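Local coordinates for extracellular solute-binding protein family 5 (Brucella melitensis, PDB 4ONY) that probably captures peptides or related solutes in the periplasm and delivers them to an ABC transporter for import, at residues G23-P28 / T97-L102; I281-L286 / A346-R351; P522-M527 / R545-V550; Q329-L334 / R454-L459. All coordinates share one frame; numbering follows the deposited sequence. Where two conformers were deposited one is given.

Contact 1 (G23-P28 / T97-L102); sequences GDVALP and TLYSLL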
loop_
_atom_site.group_PDB
_atom_site.type_symbol
_atom_site.label_atom_id
_atom_site.label_comp_id
_atom_site.label_asym_id
_atom_site.label_seq_id
_atom_site.Cartn_x
_atom_site.Cartn_y
_atom_site.Cartn_z
ATOM N N GLY A 23 -0.625 -2.323 20.512
ATOM C CA GLY A 23 -0.543 -3.178 21.689
ATOM C C GLY A 23 -0.941 -4.608 21.416
ATOM O O GLY A 23 -0.636 -5.459 22.226
ATOM N N ASP A 24 -1.550 -4.899 20.271
ATOM C CA ASP A 24 -1.995 -6.272 19.945
ATOM C C ASP A 24 -0.817 -7.123 19.402
ATOM O O ASP A 24 -0.264 -6.829 18.348
ATOM C CB ASP A 24 -3.152 -6.234 18.929
ATOM C CG ASP A 24 -2.804 -5.422 17.661
ATOM O OD1 ASP A 24 -2.376 -4.254 17.797
ATOM O OD2 ASP A 24 -2.957 -5.964 16.528
ATOM N N VAL A 25 -0.439 -8.165 20.134
ATOM C CA VAL A 25 0.668 -9.052 19.768
ATOM C C VAL A 25 0.132 -10.464 19.688
ATOM O O VAL A 25 -0.173 -11.084 20.689
ATOM C CB VAL A 25 1.798 -8.956 20.792
ATOM C CG1 VAL A 25 2.939 -9.948 20.466
ATOM C CG2 VAL A 25 2.369 -7.526 20.799
ATOM N N ALA A 26 0.046 -10.989 18.476
ATOM C CA ALA A 26 -0.543 -12.288 18.258
ATOM C C ALA A 26 0.319 -13.452 18.767
ATOM O O ALA A 26 -0.217 -14.461 19.181
ATOM C CB ALA A 26 -0.851 -12.475 16.755
ATOM N N LEU A 27 1.647 -13.332 18.713
ATOM C CA LEU A 27 2.505 -14.494 19.014
ATOM C C LEU A 27 3.020 -14.408 20.422
ATOM O O LEU A 27 3.417 -13.351 20.850
ATOM C CB LEU A 27 3.677 -14.527 18.043
ATOM C CG LEU A 27 3.356 -14.565 16.546
ATOM C CD1 LEU A 27 4.634 -14.645 15.684
ATOM C CD2 LEU A 27 2.448 -15.743 16.225
ATOM N N PRO A 28 3.061 -15.530 21.145
ATOM C CA PRO A 28 3.676 -15.553 22.441
ATOM C C PRO A 28 5.180 -15.613 22.308
ATOM O O PRO A 28 5.687 -15.817 21.199
ATOM C CB PRO A 28 3.120 -16.829 23.068
ATOM C CG PRO A 28 2.949 -17.730 21.898
ATOM C CD PRO A 28 2.661 -16.874 20.709
ATOM N N THR A 97 2.653 -5.242 13.782
ATOM C CA THR A 97 3.470 -5.806 14.852
ATOM C C THR A 97 4.848 -6.208 14.307
ATOM O O THR A 97 4.954 -6.827 13.252
ATOM C CB THR A 97 2.815 -7.025 15.468
ATOM O OG1 THR A 97 1.510 -6.675 15.967
ATOM C CG2 THR A 97 3.680 -7.573 16.651
ATOM N N LEU A 98 5.875 -5.839 15.059
ATOM C CA LEU A 98 7.272 -6.180 14.790
ATOM C C LEU A 98 7.802 -7.194 15.791
ATOM O O LEU A 98 7.459 -7.126 16.978
ATOM C CB LEU A 98 8.106 -4.919 14.919
ATOM C CG LEU A 98 7.640 -3.681 14.106
ATOM C CD1 LEU A 98 8.503 -2.481 14.416
ATOM C CD2 LEU A 98 7.714 -3.990 12.624
ATOM N N TYR A 99 8.646 -8.118 15.334
ATOM C CA TYR A 99 9.297 -9.115 16.190
ATOM C C TYR A 99 10.819 -8.977 16.063
ATOM O O TYR A 99 11.322 -8.232 15.195
ATOM C CB TYR A 99 8.832 -10.545 15.832
ATOM C CG TYR A 99 7.381 -10.774 16.160
ATOM C CD1 TYR A 99 7.002 -11.141 17.428
ATOM C CD2 TYR A 99 6.366 -10.543 15.199
ATOM C CE1 TYR A 99 5.659 -11.281 17.788
ATOM C CE2 TYR A 99 5.047 -10.691 15.525
ATOM C CZ TYR A 99 4.683 -11.037 16.844
ATOM O OH TYR A 99 3.348 -11.183 17.232
ATOM N N SER A 100 11.545 -9.669 16.939
ATOM C CA SER A 100 13.006 -9.564 17.028
ATOM C C SER A 100 13.723 -9.882 15.698
ATOM O O SER A 100 13.317 -10.770 14.952
ATOM C CB SER A 100 13.531 -10.467 18.136
ATOM O OG SER A 100 12.996 -10.041 19.388
ATOM N N LEU A 101 14.722 -9.085 15.355
ATOM C CA LEU A 101 15.640 -9.429 14.223
ATOM C C LEU A 101 17.037 -9.022 14.698
ATOM O O LEU A 101 17.554 -9.657 15.640
ATOM C CB LEU A 101 15.206 -8.773 12.926
ATOM C CG LEU A 101 15.954 -9.194 11.660
ATOM C CD1 LEU A 101 15.747 -10.679 11.414
ATOM C CD2 LEU A 101 15.512 -8.349 10.444
ATOM N N LEU A 102 17.599 -7.916 14.198
ATOM C CA LEU A 102 18.924 -7.514 14.718
ATOM C C LEU A 102 18.866 -7.200 16.218
ATOM O O LEU A 102 19.819 -7.505 16.959
ATOM C CB LEU A 102 19.521 -6.337 13.933
ATOM C CG LEU A 102 20.080 -6.651 12.541
ATOM C CD1 LEU A 102 20.404 -5.382 11.786
ATOM C CD2 LEU A 102 21.338 -7.498 12.626
HETATM O O HOH W 1 -0.747 -5.478 14.809
#

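Contact 2 (I281-L286 / A346-R351); sequences IRWEKL and AGQYRR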
loop_
_atom_site.group_PDB
_atom_site.type_symbol
_atom_site.label_atom_id
_atom_site.label_comp_id
_atom_site.label_asym_id
_atom_site.label_seq_id
_atom_site.Cartn_x
_atom_site.Cartn_y
_atom_site.Cartn_z
ATOM N N ILE A 281 -7.898 -9.240 -18.250
ATOM C CA ILE A 281 -8.093 -9.757 -19.595
ATOM C C ILE A 281 -7.016 -10.825 -19.861
ATOM O O ILE A 281 -7.332 -11.931 -20.362
ATOM C CB ILE A 281 -8.028 -8.630 -20.656
ATOM C CG1 ILE A 281 -9.147 -7.607 -20.420
ATOM C CG2 ILE A 281 -8.139 -9.176 -22.070
ATOM C CD1 ILE A 281 -10.535 -8.215 -20.407
ATOM N N ARG A 282 -5.775 -10.524 -19.515
ATOM C CA ARG A 282 -4.684 -11.501 -19.698
ATOM C C ARG A 282 -4.936 -12.768 -18.882
ATOM O O ARG A 282 -4.817 -13.875 -19.383
ATOM C CB ARG A 282 -3.311 -10.897 -19.334
ATOM C CG ARG A 282 -2.118 -11.806 -19.637
ATOM C CD ARG A 282 -0.793 -11.027 -19.779
ATOM N NE ARG A 282 -0.565 -10.333 -18.531
ATOM C CZ ARG A 282 0.014 -9.152 -18.403
ATOM N NH1 ARG A 282 0.523 -8.523 -19.443
ATOM N NH2 ARG A 282 0.099 -8.629 -17.214
ATOM N N TRP A 283 -5.301 -12.604 -17.617
ATOM C CA TRP A 283 -5.583 -13.758 -16.759
ATOM C C TRP A 283 -6.687 -14.646 -17.368
ATOM O O TRP A 283 -6.585 -15.840 -17.377
ATOM C CB TRP A 283 -6.028 -13.266 -15.400
ATOM C CG TRP A 283 -6.146 -14.348 -14.287
ATOM C CD1 TRP A 283 -7.309 -14.776 -13.701
ATOM C CD2 TRP A 283 -5.092 -15.061 -13.636
ATOM N NE1 TRP A 283 -7.042 -15.684 -12.727
ATOM C CE2 TRP A 283 -5.691 -15.887 -12.655
ATOM C CE3 TRP A 283 -3.716 -15.073 -13.760
ATOM C CZ2 TRP A 283 -4.939 -16.710 -11.797
ATOM C CZ3 TRP A 283 -2.963 -15.898 -12.898
ATOM C CH2 TRP A 283 -3.584 -16.694 -11.927
ATOM N N GLU A 284 -7.725 -14.020 -17.901
ATOM C CA GLU A 284 -8.881 -14.722 -18.421
ATOM C C GLU A 284 -8.587 -15.386 -19.753
ATOM O O GLU A 284 -9.037 -16.468 -19.972
ATOM C CB GLU A 284 -10.028 -13.735 -18.595
ATOM C CG GLU A 284 -11.205 -14.211 -19.418
ATOM C CD GLU A 284 -12.065 -15.176 -18.627
ATOM O OE1 GLU A 284 -11.949 -15.129 -17.377
ATOM O OE2 GLU A 284 -12.843 -15.948 -19.260
ATOM N N LYS A 285 -7.809 -14.737 -20.610
ATOM C CA LYS A 285 -7.653 -15.140 -22.012
ATOM C C LYS A 285 -6.344 -15.844 -22.360
ATOM O O LYS A 285 -6.327 -16.690 -23.252
ATOM C CB LYS A 285 -7.684 -13.883 -22.898
ATOM C CG LYS A 285 -9.010 -13.170 -22.881
ATOM C CD LYS A 285 -10.092 -14.021 -23.503
ATOM C CE LYS A 285 -11.313 -13.187 -23.855
ATOM N NZ LYS A 285 -12.305 -13.997 -24.617
ATOM N N LEU A 286 -5.232 -15.407 -21.753
ATOM C CA LEU A 286 -3.919 -15.734 -22.304
ATOM C C LEU A 286 -3.159 -16.809 -21.588
ATOM O O LEU A 286 -1.983 -17.035 -21.895
ATOM C CB LEU A 286 -3.054 -14.461 -22.477
ATOM C CG LEU A 286 -3.649 -13.381 -23.402
ATOM C CD1 LEU A 286 -2.732 -12.167 -23.565
ATOM C CD2 LEU A 286 -3.996 -13.948 -24.762
ATOM N N ALA A 346 -14.415 -8.938 -18.423
ATOM C CA ALA A 346 -14.651 -10.386 -18.380
ATOM C C ALA A 346 -15.150 -10.835 -17.000
ATOM O O ALA A 346 -14.861 -11.945 -16.563
ATOM C CB ALA A 346 -13.384 -11.150 -18.784
ATOM N N GLY A 347 -15.865 -9.948 -16.297
ATOM C CA GLY A 347 -16.428 -10.291 -15.009
ATOM C C GLY A 347 -15.438 -10.430 -13.871
ATOM O O GLY A 347 -15.818 -10.862 -12.794
ATOM N N GLN A 348 -14.199 -10.025 -14.058
ATOM C CA GLN A 348 -13.159 -10.355 -13.051
ATOM C C GLN A 348 -13.101 -9.438 -11.861
ATOM O O GLN A 348 -12.567 -9.839 -10.796
ATOM C CB GLN A 348 -11.761 -10.333 -13.662
ATOM C CG GLN A 348 -11.542 -11.369 -14.724
ATOM C CD GLN A 348 -11.719 -12.762 -14.178
ATOM O OE1 GLN A 348 -11.107 -13.148 -13.213
ATOM N NE2 GLN A 348 -12.649 -13.479 -14.749
ATOM N N TYR A 349 -13.652 -8.229 -12.002
ATOM C CA TYR A 349 -13.590 -7.275 -10.921
ATOM C C TYR A 349 -14.771 -7.418 -9.942
ATOM O O TYR A 349 -15.787 -8.066 -10.232
ATOM C CB TYR A 349 -13.552 -5.841 -11.445
ATOM C CG TYR A 349 -12.269 -5.361 -12.061
ATOM C CD1 TYR A 349 -11.135 -5.228 -11.314
ATOM C CD2 TYR A 349 -12.213 -4.977 -13.384
ATOM C CE1 TYR A 349 -9.945 -4.771 -11.849
ATOM C CE2 TYR A 349 -11.050 -4.509 -13.937
ATOM C CZ TYR A 349 -9.923 -4.414 -13.163
ATOM O OH TYR A 349 -8.794 -3.954 -13.717
ATOM N N ARG A 350 -14.598 -6.824 -8.775
ATOM C CA ARG A 350 -15.628 -6.667 -7.798
ATOM C C ARG A 350 -15.722 -5.197 -7.487
ATOM O O ARG A 350 -14.712 -4.462 -7.459
ATOM C CB ARG A 350 -15.310 -7.472 -6.507
ATOM C CG ARG A 350 -16.478 -8.325 -5.971
ATOM C CD ARG A 350 -16.489 -9.841 -6.387
ATOM N NE ARG A 350 -16.409 -10.064 -7.850
ATOM C CZ ARG A 350 -16.439 -11.252 -8.490
ATOM N NH1 ARG A 350 -16.300 -11.303 -9.811
ATOM N NH2 ARG A 350 -16.586 -12.394 -7.833
ATOM N N ARG A 351 -16.938 -4.767 -7.175
ATOM C CA ARG A 351 -17.191 -3.363 -6.912
ATOM C C ARG A 351 -16.486 -2.922 -5.622
ATOM O O ARG A 351 -16.555 -3.601 -4.607
ATOM C CB ARG A 351 -18.704 -3.112 -6.733
ATOM C CG ARG A 351 -19.056 -1.616 -6.694
ATOM C CD ARG A 351 -18.889 -0.928 -8.046
ATOM N NE ARG A 351 -18.897 0.541 -7.972
ATOM C CZ ARG A 351 -19.976 1.336 -8.182
ATOM N NH1 ARG A 351 -21.165 0.840 -8.467
ATOM N NH2 ARG A 351 -19.832 2.647 -8.123
#

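Contact 3 (P522-M527 / R545-V550); sequences PAVDAM and RALDRV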
loop_
_atom_site.group_PDB
_atom_site.type_symbol
_atom_site.label_atom_id
_atom_site.label_comp_id
_atom_site.label_asym_id
_atom_site.label_seq_id
_atom_site.Cartn_x
_atom_site.Cartn_y
_atom_site.Cartn_z
ATOM N N PRO A 522 -14.761 19.700 9.223
ATOM C CA PRO A 522 -14.314 19.392 10.581
ATOM C C PRO A 522 -14.597 17.951 11.032
ATOM O O PRO A 522 -13.919 17.466 11.925
ATOM C CB PRO A 522 -15.107 20.380 11.441
ATOM C CG PRO A 522 -15.494 21.508 10.504
ATOM C CD PRO A 522 -15.639 20.891 9.142
ATOM N N ALA A 523 -15.621 17.286 10.498
ATOM C CA ALA A 523 -15.873 15.885 10.915
ATOM C C ALA A 523 -14.751 14.988 10.433
ATOM O O ALA A 523 -14.327 14.066 11.141
ATOM C CB ALA A 523 -17.223 15.388 10.418
ATOM N N VAL A 524 -14.258 15.241 9.221
ATOM C CA VAL A 524 -13.148 14.454 8.683
ATOM C C VAL A 524 -11.936 14.692 9.565
ATOM O O VAL A 524 -11.270 13.751 10.002
ATOM C CB VAL A 524 -12.828 14.841 7.216
ATOM C CG1 VAL A 524 -11.475 14.279 6.788
ATOM C CG2 VAL A 524 -13.937 14.411 6.257
ATOM N N ASP A 525 -11.619 15.962 9.808
ATOM C CA ASP A 525 -10.466 16.278 10.638
ATOM C C ASP A 525 -10.563 15.597 11.990
ATOM O O ASP A 525 -9.572 15.049 12.486
ATOM C CB ASP A 525 -10.297 17.773 10.829
ATOM C CG ASP A 525 -9.998 18.525 9.512
ATOM O OD1 ASP A 525 -9.730 17.948 8.462
ATOM O OD2 ASP A 525 -10.056 19.753 9.524
ATOM N N ALA A 526 -11.743 15.621 12.595
ATOM C CA ALA A 526 -11.938 15.008 13.922
ATOM C C ALA A 526 -11.745 13.474 13.911
ATOM O O ALA A 526 -11.200 12.910 14.868
ATOM C CB ALA A 526 -13.315 15.340 14.474
ATOM N N MET A 527 -12.170 12.794 12.842
ATOM C CA MET A 527 -11.958 11.337 12.773
ATOM C C MET A 527 -10.472 10.983 12.572
ATOM O O MET A 527 -10.011 9.996 13.086
ATOM C CB MET A 527 -12.832 10.693 11.680
ATOM C CG MET A 527 -14.345 10.806 11.924
ATOM S SD MET A 527 -14.979 10.454 13.585
ATOM C CE MET A 527 -14.988 12.074 14.318
ATOM N N ARG A 545 -13.291 3.302 10.838
ATOM C CA ARG A 545 -14.614 3.080 10.257
ATOM C C ARG A 545 -15.424 4.405 10.223
ATOM O O ARG A 545 -16.125 4.687 9.239
ATOM C CB ARG A 545 -15.354 2.002 11.023
ATOM C CG ARG A 545 -14.795 0.598 10.756
ATOM C CD ARG A 545 -15.627 -0.448 11.501
ATOM N NE ARG A 545 -15.105 -1.791 11.307
ATOM C CZ ARG A 545 -15.348 -2.806 12.109
ATOM N NH1 ARG A 545 -16.193 -2.715 13.115
ATOM N NH2 ARG A 545 -14.796 -3.963 11.846
ATOM N N ALA A 546 -15.319 5.199 11.286
ATOM C CA ALA A 546 -16.046 6.453 11.339
ATOM C C ALA A 546 -15.545 7.396 10.249
ATOM O O ALA A 546 -16.361 8.030 9.580
ATOM C CB ALA A 546 -15.916 7.094 12.722
ATOM N N LEU A 547 -14.218 7.434 10.019
ATOM C CA LEU A 547 -13.649 8.211 8.913
ATOM C C LEU A 547 -14.245 7.721 7.596
ATOM O O LEU A 547 -14.728 8.514 6.792
ATOM C CB LEU A 547 -12.109 8.153 8.878
ATOM C CG LEU A 547 -11.414 8.925 7.729
ATOM C CD1 LEU A 547 -11.796 10.400 7.688
ATOM C CD2 LEU A 547 -9.904 8.846 7.840
ATOM N N ASP A 548 -14.248 6.400 7.404
ATOM C CA ASP A 548 -14.811 5.803 6.199
ATOM C C ASP A 548 -16.248 6.284 5.970
ATOM O O ASP A 548 -16.621 6.686 4.853
ATOM C CB ASP A 548 -14.728 4.264 6.284
ATOM C CG ASP A 548 -15.009 3.578 4.966
ATOM O OD1 ASP A 548 -14.486 4.030 3.949
ATOM O OD2 ASP A 548 -15.666 2.517 4.962
ATOM N N ARG A 549 -17.037 6.295 7.034
ATOM C CA ARG A 549 -18.464 6.651 6.947
ATOM C C ARG A 549 -18.635 8.096 6.494
ATOM O O ARG A 549 -19.482 8.401 5.660
ATOM C CB ARG A 549 -19.199 6.448 8.260
ATOM C CG ARG A 549 -19.318 4.997 8.705
ATOM C CD ARG A 549 -20.165 4.835 9.963
ATOM N NE ARG A 549 -19.831 3.580 10.628
ATOM C CZ ARG A 549 -20.308 2.381 10.287
ATOM N NH1 ARG A 549 -21.225 2.218 9.323
ATOM N NH2 ARG A 549 -19.815 1.328 10.906
ATOM N N VAL A 550 -17.782 8.966 7.021
ATOM C CA VAL A 550 -17.859 10.369 6.652
ATOM C C VAL A 550 -17.470 10.599 5.184
ATOM O O VAL A 550 -18.109 11.417 4.476
ATOM C CB VAL A 550 -16.975 11.242 7.571
ATOM C CG1 VAL A 550 -16.988 12.689 7.076
ATOM C CG2 VAL A 550 -17.426 11.136 9.033
#

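Contact 4 (Q329-L334 / R454-L459); sequences QALGLL and RNLSRL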
loop_
_atom_site.group_PDB
_atom_site.type_symbol
_atom_site.label_atom_id
_atom_site.label_comp_id
_atom_site.label_asym_id
_atom_site.label_seq_id
_atom_site.Cartn_x
_atom_site.Cartn_y
_atom_site.Cartn_z
ATOM N N GLN A 329 -23.742 12.901 -4.987
ATOM C CA GLN A 329 -24.443 11.655 -4.672
ATOM C C GLN A 329 -25.248 11.140 -5.876
ATOM O O GLN A 329 -25.152 9.974 -6.231
ATOM C CB GLN A 329 -25.367 11.874 -3.482
ATOM C CG GLN A 329 -26.030 10.657 -2.845
ATOM C CD GLN A 329 -27.100 11.098 -1.822
ATOM O OE1 GLN A 329 -27.353 12.316 -1.589
ATOM N NE2 GLN A 329 -27.727 10.161 -1.248
ATOM N N ALA A 330 -26.044 12.019 -6.500
ATOM C CA ALA A 330 -26.796 11.664 -7.715
ATOM C C ALA A 330 -25.884 11.136 -8.825
ATOM O O ALA A 330 -26.177 10.094 -9.446
ATOM C CB ALA A 330 -27.547 12.880 -8.253
ATOM N N LEU A 331 -24.812 11.861 -9.114
ATOM C CA LEU A 331 -23.948 11.476 -10.250
ATOM C C LEU A 331 -23.230 10.146 -10.012
ATOM O O LEU A 331 -23.022 9.390 -10.943
ATOM C CB LEU A 331 -22.931 12.558 -10.576
ATOM C CG LEU A 331 -23.574 13.886 -11.015
ATOM C CD1 LEU A 331 -22.507 14.936 -11.281
ATOM C CD2 LEU A 331 -24.569 13.867 -12.143
ATOM N N GLY A 332 -22.833 9.902 -8.767
ATOM C CA GLY A 332 -22.311 8.618 -8.334
ATOM C C GLY A 332 -23.240 7.439 -8.623
ATOM O O GLY A 332 -22.757 6.357 -8.924
ATOM N N LEU A 333 -24.554 7.633 -8.548
ATOM C CA LEU A 333 -25.474 6.509 -8.741
ATOM C C LEU A 333 -25.475 6.039 -10.198
ATOM O O LEU A 333 -25.896 4.912 -10.485
ATOM C CB LEU A 333 -26.904 6.934 -8.354
ATOM C CG LEU A 333 -27.133 7.328 -6.916
ATOM C CD1 LEU A 333 -28.503 7.983 -6.774
ATOM C CD2 LEU A 333 -26.978 6.146 -5.975
ATOM N N LEU A 334 -25.003 6.891 -11.120
ATOM C CA LEU A 334 -25.157 6.612 -12.542
ATOM C C LEU A 334 -24.079 5.715 -13.172
ATOM O O LEU A 334 -24.274 5.198 -14.294
ATOM C CB LEU A 334 -25.256 7.912 -13.314
ATOM C CG LEU A 334 -26.451 8.757 -12.924
ATOM C CD1 LEU A 334 -26.367 10.071 -13.628
ATOM C CD2 LEU A 334 -27.755 8.054 -13.308
ATOM N N ARG A 454 -21.612 7.620 -21.252
ATOM C CA ARG A 454 -22.857 7.132 -21.850
ATOM C C ARG A 454 -24.017 7.229 -20.831
ATOM O O ARG A 454 -25.123 7.709 -21.170
ATOM C CB ARG A 454 -22.674 5.746 -22.481
ATOM C CG ARG A 454 -21.837 5.799 -23.776
ATOM C CD ARG A 454 -21.730 4.475 -24.570
ATOM N NE ARG A 454 -20.974 3.397 -23.880
ATOM C CZ ARG A 454 -19.639 3.279 -23.922
ATOM N NH1 ARG A 454 -18.915 4.166 -24.585
ATOM N NH2 ARG A 454 -19.020 2.287 -23.306
ATOM N N ASN A 455 -23.777 6.832 -19.593
ATOM C CA ASN A 455 -24.868 6.908 -18.590
ATOM C C ASN A 455 -25.269 8.343 -18.183
ATOM O O ASN A 455 -26.478 8.672 -18.009
ATOM C CB ASN A 455 -24.507 6.084 -17.376
ATOM C CG ASN A 455 -24.641 4.622 -17.656
ATOM O OD1 ASN A 455 -23.657 3.928 -17.939
ATOM N ND2 ASN A 455 -25.875 4.149 -17.620
ATOM N N LEU A 456 -24.269 9.212 -18.083
ATOM C CA LEU A 456 -24.537 10.614 -17.765
ATOM C C LEU A 456 -25.343 11.262 -18.892
ATOM O O LEU A 456 -26.253 12.037 -18.620
ATOM C CB LEU A 456 -23.225 11.385 -17.479
ATOM C CG LEU A 456 -22.451 10.832 -16.263
ATOM C CD1 LEU A 456 -20.954 11.184 -16.221
ATOM C CD2 LEU A 456 -23.091 11.293 -15.006
ATOM N N SER A 457 -24.992 10.959 -20.144
ATOM C CA SER A 457 -25.683 11.561 -21.282
ATOM C C SER A 457 -27.141 11.154 -21.277
ATOM O O SER A 457 -27.961 11.913 -21.666
ATOM C CB SER A 457 -25.076 11.181 -22.620
ATOM O OG SER A 457 -25.375 9.816 -22.833
ATOM N N ARG A 458 -27.459 9.962 -20.807
ATOM C CA ARG A 458 -28.846 9.560 -20.750
ATOM C C ARG A 458 -29.706 10.429 -19.795
ATOM O O ARG A 458 -30.912 10.474 -19.944
ATOM C CB ARG A 458 -28.978 8.085 -20.391
ATOM C CG ARG A 458 -28.472 7.110 -21.449
ATOM C CD ARG A 458 -28.680 5.646 -21.013
ATOM N NE ARG A 458 -30.090 5.399 -20.606
ATOM C CZ ARG A 458 -30.549 5.097 -19.366
ATOM N NH1 ARG A 458 -29.739 4.935 -18.328
ATOM N NH2 ARG A 458 -31.859 4.925 -19.166
ATOM N N LEU A 459 -29.094 11.110 -18.827
ATOM C CA LEU A 459 -29.810 12.085 -17.996
ATOM C C LEU A 459 -29.739 13.548 -18.478
ATOM O O LEU A 459 -30.097 14.457 -17.748
ATOM C CB LEU A 459 -29.291 12.032 -16.544
ATOM C CG LEU A 459 -30.245 11.371 -15.560
ATOM C CD1 LEU A 459 -30.128 9.884 -15.741
ATOM C CD2 LEU A 459 -29.885 11.727 -14.125
#

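Contact 1 (G23-P28 / T97-L102)
Tyr99 reaches with its ring and hydroxyl into the irregular segment 23-28, in a loop-on-strand contact on strand 97-108 of a six-stranded antiparallel sheet. The loop follows strand 18-20, itself paired with 97-108. Leu27 crosses the Tyr99 side chain at about a right angle and lays CD1 over one ring face, 4.1 Å from the ring centroid and 22° off the normal, a CH-pi contact displaced toward the rim. The same residue supplies its backbone N to Tyr99 OH, 3.1 Å away, with an N-H...O angle of 153°. Tyr99 OH also bonds to Glu94 OE2, and the two partners hold the hydroxyl end in place. Packing on the ring, with Leu27 CD1 over one face and Tyr31 meeting it edge-to-face, limits its rotation. Val25, with CG1 anti to the backbone N (chi1 177°), brings that methyl to 4.0 Å from Tyr99 CE1, obliquely to the ring. Further along, Thr97 OG1 lies 3.0 Å from Asp24 O, though its one proton may go instead to another acceptor, with Glu94 OE1 bonded to the same hydroxyl. A water donates to both Asp24 OD2 and Thr97 OG1, 2.8 Å from each. This is structural packing in the antiparallel sheet: the chain leaving strand 18-20 folds back on strand 97-108, with which 18-20 pairs.

Contact 2 (I281-L286 / A346-R351)
The indole of Trp283 meets Gln348 at its edge: Gln348 OE1 lies near the ring plane, 4.2 Å from Trp283 CD1, with the ring and amide planes 51° apart. Trp567 stacks on this indole and Lys299 makes a cation-pi contact with it, while Tyr287 meets it edge-to-face. The Glu284 carboxylate is turned 39° from the Gln348 amide, and the two side chains cross at about a right angle. Although Glu284 OE1 comes to 3.2 Å from Gln348 NE2, the angle is too poor for a hydrogen bond. Gln348 NE2 instead donates to Ala346 O in its own loop, at 3.2 Å and with an N-H...O angle of 153°; the donor stands above the carbonyl plane. The glutamine chain, bent at chi2, curls back on its loop, and NE2 meets the carbonyl two residues earlier. The contact joins helix 280-285 to the turn between helix 337-344 and strand 350-351, an outermost strand of a mixed six-stranded sheet in this solute-binding protein. At the surface, Ala346 CB sits 3.8 Å from Glu284 CG, which is anti to the backbone N, and 4.4 Å from Ile281 CD1, so the methyl spans two residues of the helix about one turn apart. Pro280, at the start of that helix, also touches Gln348 and Tyr349, and the Tyr349 ring meets Phe345 edge-to-face.

Contact 3 (P522-M527 / R545-V550)
Met527 lies closest in backbone to Leu547 where the helical segments 522-527 and 545-550 run nearly antiparallel, their axes 9.2 Å apart at closest approach and their directions 162° apart. Packing is tight around this pair. Met527 CB rests 3.8 Å from Leu547 CA, and its CG passes 3.9 Å from Leu547 N, so the base of the side chain lies directly against the opposite backbone. The methionine then bends at chi2 (-45°), and SD settles 3.6 Å from Ala546 CB; the small alanine lets the sulfur come in close to its helix. The second close spot lies a turn away, where Val524 CG2 meets Val550 CG1 at 3.6 Å. In Val550 that methyl is anti to the backbone N (chi1 175°), while CG2 turns back to Met527 CG. The other methyl of Val524, CG1, lies 4.0 Å from Leu547 CD1. The looser part is at Ala523, whose CB comes only to 4.3 Å from Val550 CG1. Asp525 points away from the interface, and Pro522 marks the exposed beginning of its helix. No hydrogen bond crosses between the segments, so apolar side chains carry the contact. Helices 522-533 and 537-553 form a helical hairpin, with Leu375 and Leu376 of helix 370-376 against Met527, and Trp503 of helix 499-503 against Val524.

Contact 4 (Q329-L334 / R454-L459)
Leu334 and Asn455 approach to 6.1 Å between CA atoms, bringing the C-terminal part of helix 325-333 against the last turn of helix 443-458. At this point the backbone itself takes part: Leu334 O points at the base of Asn455, 3.2 Å from its CB and 3.4 Å from its CG, and no hydrogen bond crosses the contact. The Asn455 amide has a weak bond from ND2 to Gly401 O instead. Leu334 carries most of the apolar packing. Its CD1 touches two leucines, 3.8 Å from Leu456 CD2 and 3.9 Å from Leu459 CD2, and its CD2 meets Leu459 CD1 at 3.9 Å. The bond out of its backbone points toward 454-459, with CG anti to the carbonyl carbon (chi1 -62°) and beside the backbone N, and its branched end fits between Leu456 and Leu459. Leu456 CD2 is shared, since Leu331 CD2 also reaches it, at 4.1 Å, with these two side chains at about a right angle. Leu459, just beyond the helix, has a first torsion of -106°, away from the staggered positions, and still places both methyls against Leu334. The hydroxyl of Tyr452, one turn before Leu456, donates to Leu331 O and so adds a polar tie beside the leucines. Helix 404-416 lies against the same region, its Ala410 touching Leu334 and Leu414 touching Ala330. The ends of helices 325-333 and 443-458 meet through leucines in the alpha/beta lobe with the mixed six-stranded sheet, the lobe build expected of periplasmic binding proteins.

From the N terminus, contact 1 closes first, folding the loop after strand 18-20 onto strand 97-108 of the antiparallel sheet. Contact 2 opens next at helix 280-285 and closes at the turn before strand 350-351. Contact 4 opens within that span, at 329-334, and closes at 454-459, so the two cross along the chain; their nearest atoms are about 5 Å apart without touching. Contact 3 comes last, a short helical hairpin, in series with all the others. Contacts 1 and 4 lie on opposite sides of the chain's centre, about 48 Å apart between centres. Contact 2 ties a helix to the turn before an outermost strand of the mixed six-stranded sheet, contact 4 two helix ends.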